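Local coordinates for protein extracellular invertase (Aspergillus kawachii, PDB 5XH8) that splits sucrose-type beta-fructofuranosides and efficiently transfers the released fructosyl unit to other sugars, probably yielding fructooligosaccharides such as 1-kestose, at residues T249-S254 with F267-T272. Sequence-based numbering, arbitrary orientation.
Sequences TGNVFS and FTTIGT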
ATOM      1  N   THR A 249       0.556  21.262  -2.409  1.00 22.74           N
ATOM      2  CA  THR A 249      -0.815  21.809  -2.327  1.00 23.90           C
ATOM      3  C   THR A 249      -1.371  22.388  -3.634  1.00 23.85           C
ATOM      4  O   THR A 249      -2.012  23.457  -3.648  1.00 22.12           O
ATOM      5  CB  THR A 249      -0.942  22.848  -1.185  1.00 24.40           C
ATOM      6  OG1 THR A 249      -0.176  24.016  -1.490  1.00 22.94           O
ATOM      7  CG2 THR A 249      -0.454  22.243   0.120  1.00 24.30           C
ATOM      8  N   GLY A 250      -1.119  21.662  -4.723  1.00 24.26           N
ATOM      9  CA  GLY A 250      -1.649  22.009  -6.034  1.00 23.52           C
ATOM     10  C   GLY A 250      -3.164  22.043  -6.001  1.00 23.73           C
ATOM     11  O   GLY A 250      -3.773  21.053  -5.651  1.00 24.21           O
ATOM     12  N   ASN A 251      -3.753  23.213  -6.277  1.00 23.90           N
ATOM     13  CA  ASN A 251      -5.186  23.340  -6.543  1.00 22.68           C
ATOM     14  C   ASN A 251      -5.354  23.602  -8.047  1.00 24.01           C
ATOM     15  O   ASN A 251      -4.547  24.307  -8.625  1.00 23.65           O
ATOM     16  CB  ASN A 251      -5.769  24.563  -5.858  1.00 22.91           C
ATOM     17  CG  ASN A 251      -5.703  24.515  -4.343  1.00 23.05           C
ATOM     18  OD1 ASN A 251      -4.842  23.893  -3.711  1.00 25.95           O
ATOM     19  ND2 ASN A 251      -6.591  25.224  -3.775  1.00 21.34           N
ATOM     20  N   VAL A 252      -6.457  23.137  -8.630  1.00 24.85           N
ATOM     21  CA  VAL A 252      -6.799  23.384 -10.038  1.00 25.02           C
ATOM     22  C   VAL A 252      -8.260  23.834 -10.100  1.00 24.40           C
ATOM     23  O   VAL A 252      -9.149  23.263  -9.441  1.00 22.94           O
ATOM     24  CB  VAL A 252      -6.602  22.122 -10.909  1.00 26.25           C
ATOM     25  CG1 VAL A 252      -6.931  22.405 -12.371  1.00 27.62           C
ATOM     26  CG2 VAL A 252      -5.170  21.640 -10.809  1.00 26.78           C
ATOM     27  N   PHE A 253      -8.493  24.894 -10.871  1.00 23.96           N
ATOM     28  CA  PHE A 253      -9.814  25.527 -10.968  1.00 24.82           C
ATOM     29  C   PHE A 253      -9.846  26.398 -12.219  1.00 25.51           C
ATOM     30  O   PHE A 253      -8.842  26.549 -12.928  1.00 26.86           O
ATOM     31  CB  PHE A 253     -10.111  26.368  -9.707  1.00 25.33           C
ATOM     32  CG  PHE A 253      -9.011  27.324  -9.353  1.00 25.80           C
ATOM     33  CD1 PHE A 253      -7.879  26.888  -8.660  1.00 23.91           C
ATOM     34  CD2 PHE A 253      -9.081  28.662  -9.750  1.00 26.15           C
ATOM     35  CE1 PHE A 253      -6.847  27.765  -8.363  1.00 25.34           C
ATOM     36  CE2 PHE A 253      -8.059  29.541  -9.440  1.00 24.84           C
ATOM     37  CZ  PHE A 253      -6.942  29.101  -8.748  1.00 25.96           C
ATOM     38  N   SER A 254     -11.018  26.929 -12.513  1.00 27.26           N
ATOM     39  CA  SER A 254     -11.209  27.669 -13.731  1.00 28.68           C
ATOM     40  C   SER A 254     -12.120  28.863 -13.456  1.00 27.82           C
ATOM     41  O   SER A 254     -13.117  28.758 -12.730  1.00 26.69           O
ATOM     42  CB  SER A 254     -11.751  26.738 -14.853  1.00 28.33           C
ATOM     43  OG  SER A 254     -12.981  26.124 -14.484  1.00 27.67           O
ATOM     44  N   PHE A 267      -6.538  27.823 -14.051  1.00 28.39           N
ATOM     45  CA  PHE A 267      -5.475  28.298 -13.158  1.00 28.75           C
ATOM     46  C   PHE A 267      -5.124  27.193 -12.161  1.00 28.48           C
ATOM     47  O   PHE A 267      -5.959  26.327 -11.870  1.00 26.78           O
ATOM     48  CB  PHE A 267      -5.971  29.493 -12.351  1.00 29.33           C
ATOM     49  CG  PHE A 267      -6.125  30.772 -13.139  1.00 31.12           C
ATOM     50  CD1 PHE A 267      -7.273  31.011 -13.898  1.00 33.98           C
ATOM     51  CD2 PHE A 267      -5.160  31.771 -13.057  1.00 32.43           C
ATOM     52  CE1 PHE A 267      -7.436  32.216 -14.590  1.00 35.79           C
ATOM     53  CE2 PHE A 267      -5.314  32.975 -13.750  1.00 36.38           C
ATOM     54  CZ  PHE A 267      -6.449  33.191 -14.519  1.00 35.58           C
ATOM     55  N   THR A 268      -3.909  27.249 -11.627  1.00 27.34           N
ATOM     56  CA  THR A 268      -3.526  26.418 -10.484  1.00 28.77           C
ATOM     57  C   THR A 268      -2.853  27.307  -9.439  1.00 28.53           C
ATOM     58  O   THR A 268      -2.208  28.305  -9.805  1.00 30.43           O
ATOM     59  CB  THR A 268      -2.600  25.249 -10.901  1.00 29.72           C
ATOM     60  OG1 THR A 268      -2.246  24.447  -9.755  1.00 29.86           O
ATOM     61  CG2 THR A 268      -1.328  25.757 -11.598  1.00 29.42           C
ATOM     62  N   THR A 269      -3.038  26.985  -8.160  1.00 25.59           N
ATOM     63  CA  THR A 269      -2.166  27.525  -7.094  1.00 26.26           C
ATOM     64  C   THR A 269      -1.284  26.401  -6.541  1.00 26.41           C
ATOM     65  O   THR A 269      -1.729  25.250  -6.438  1.00 25.85           O
ATOM     66  CB  THR A 269      -2.926  28.269  -5.981  1.00 23.98           C
ATOM     67  OG1 THR A 269      -3.822  27.389  -5.288  1.00 23.98           O
ATOM     68  CG2 THR A 269      -3.735  29.434  -6.567  1.00 24.41           C
ATOM     69  N   ILE A 270      -0.029  26.736  -6.235  1.00 25.94           N
ATOM     70  CA  ILE A 270       0.936  25.762  -5.722  1.00 26.82           C
ATOM     71  C   ILE A 270       1.852  26.417  -4.743  1.00 25.86           C
ATOM     72  O   ILE A 270       2.132  27.600  -4.867  1.00 26.10           O
ATOM     73  CB  ILE A 270       1.860  25.177  -6.810  1.00 28.61           C
ATOM     74  CG1 ILE A 270       2.352  26.273  -7.769  1.00 31.37           C
ATOM     75  CG2 ILE A 270       1.128  24.110  -7.584  1.00 30.87           C
ATOM     76  CD1 ILE A 270       3.593  25.867  -8.507  1.00 34.40           C
ATOM     77  N   GLY A 271       2.322  25.630  -3.783  1.00 24.87           N
ATOM     78  CA  GLY A 271       3.491  25.970  -2.998  1.00 24.80           C
ATOM     79  C   GLY A 271       4.701  25.402  -3.721  1.00 25.01           C
ATOM     80  O   GLY A 271       4.646  24.295  -4.257  1.00 23.85           O
ATOM     81  N   THR A 272       5.801  26.145  -3.741  1.00 24.51           N
ATOM     82  CA  THR A 272       7.062  25.587  -4.226  1.00 25.21           C
ATOM     83  C   THR A 272       8.096  25.620  -3.114  1.00 24.31           C
ATOM     84  O   THR A 272       8.194  26.602  -2.371  1.00 23.10           O
ATOM     85  CB  THR A 272       7.588  26.306  -5.507  1.00 25.89           C
ATOM     86  OG1 THR A 272       8.196  27.556  -5.184  1.00 25.79           O
ATOM     87  CG2 THR A 272       6.486  26.524  -6.471  1.00 25.62           C
TER
HETATM   88  O   HOH W   1      -2.292  26.077  -3.517  1.00 21.70           O
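Asn251 and Phe253 pair with Thr269 and Phe267 as the hydrogen-bonded positions of an antiparallel beta hairpin, two neighbouring strands within one blade of the GH32 beta-propeller; the N-to-C directions of the two short strand segments lie 167° apart. Each pair is closed by two backbone bonds, from Asn251 N to Thr269 O (2.9 Å) and back from Thr269 N, and from Phe253 N to Phe267 O with the return from Phe267 N. Val252 and Thr268 form the non-hydrogen-bonded pair between them, with side chains on the other face of the sheet. With Thr268 OG1 anti to the backbone N (chi1 -180°), the hydroxyl turns back across the strand gap and donates to Asn251 O at 2.6 Å. That carbonyl therefore has two donors, Thr269 N and Thr268 OG1, reaching it from opposite faces of its plane; OG1 also bonds to Gln206, on strand 203-211 of another sheet. On the face of Asn251 and Thr269, the ring of Phe253 leans over the partner strand: its CE2 lies 3.6 Å from Phe267 CB, and Phe267 O sits 3.8 Å above one ring face, offset toward the rim. Thr269 CG2 meets the same ring at its edge, in plane, 3.9 Å from Phe253 CZ, while the ring of Phe342 stacks with Phe253. The chain turns a corner at Thr249, whose side chain lies about 5 Å from a bound glycerol, and here a water links the two segments, hydrogen-bonded to Thr249 O at 2.6 Å and to Thr269 OG1 at 2.7 Å.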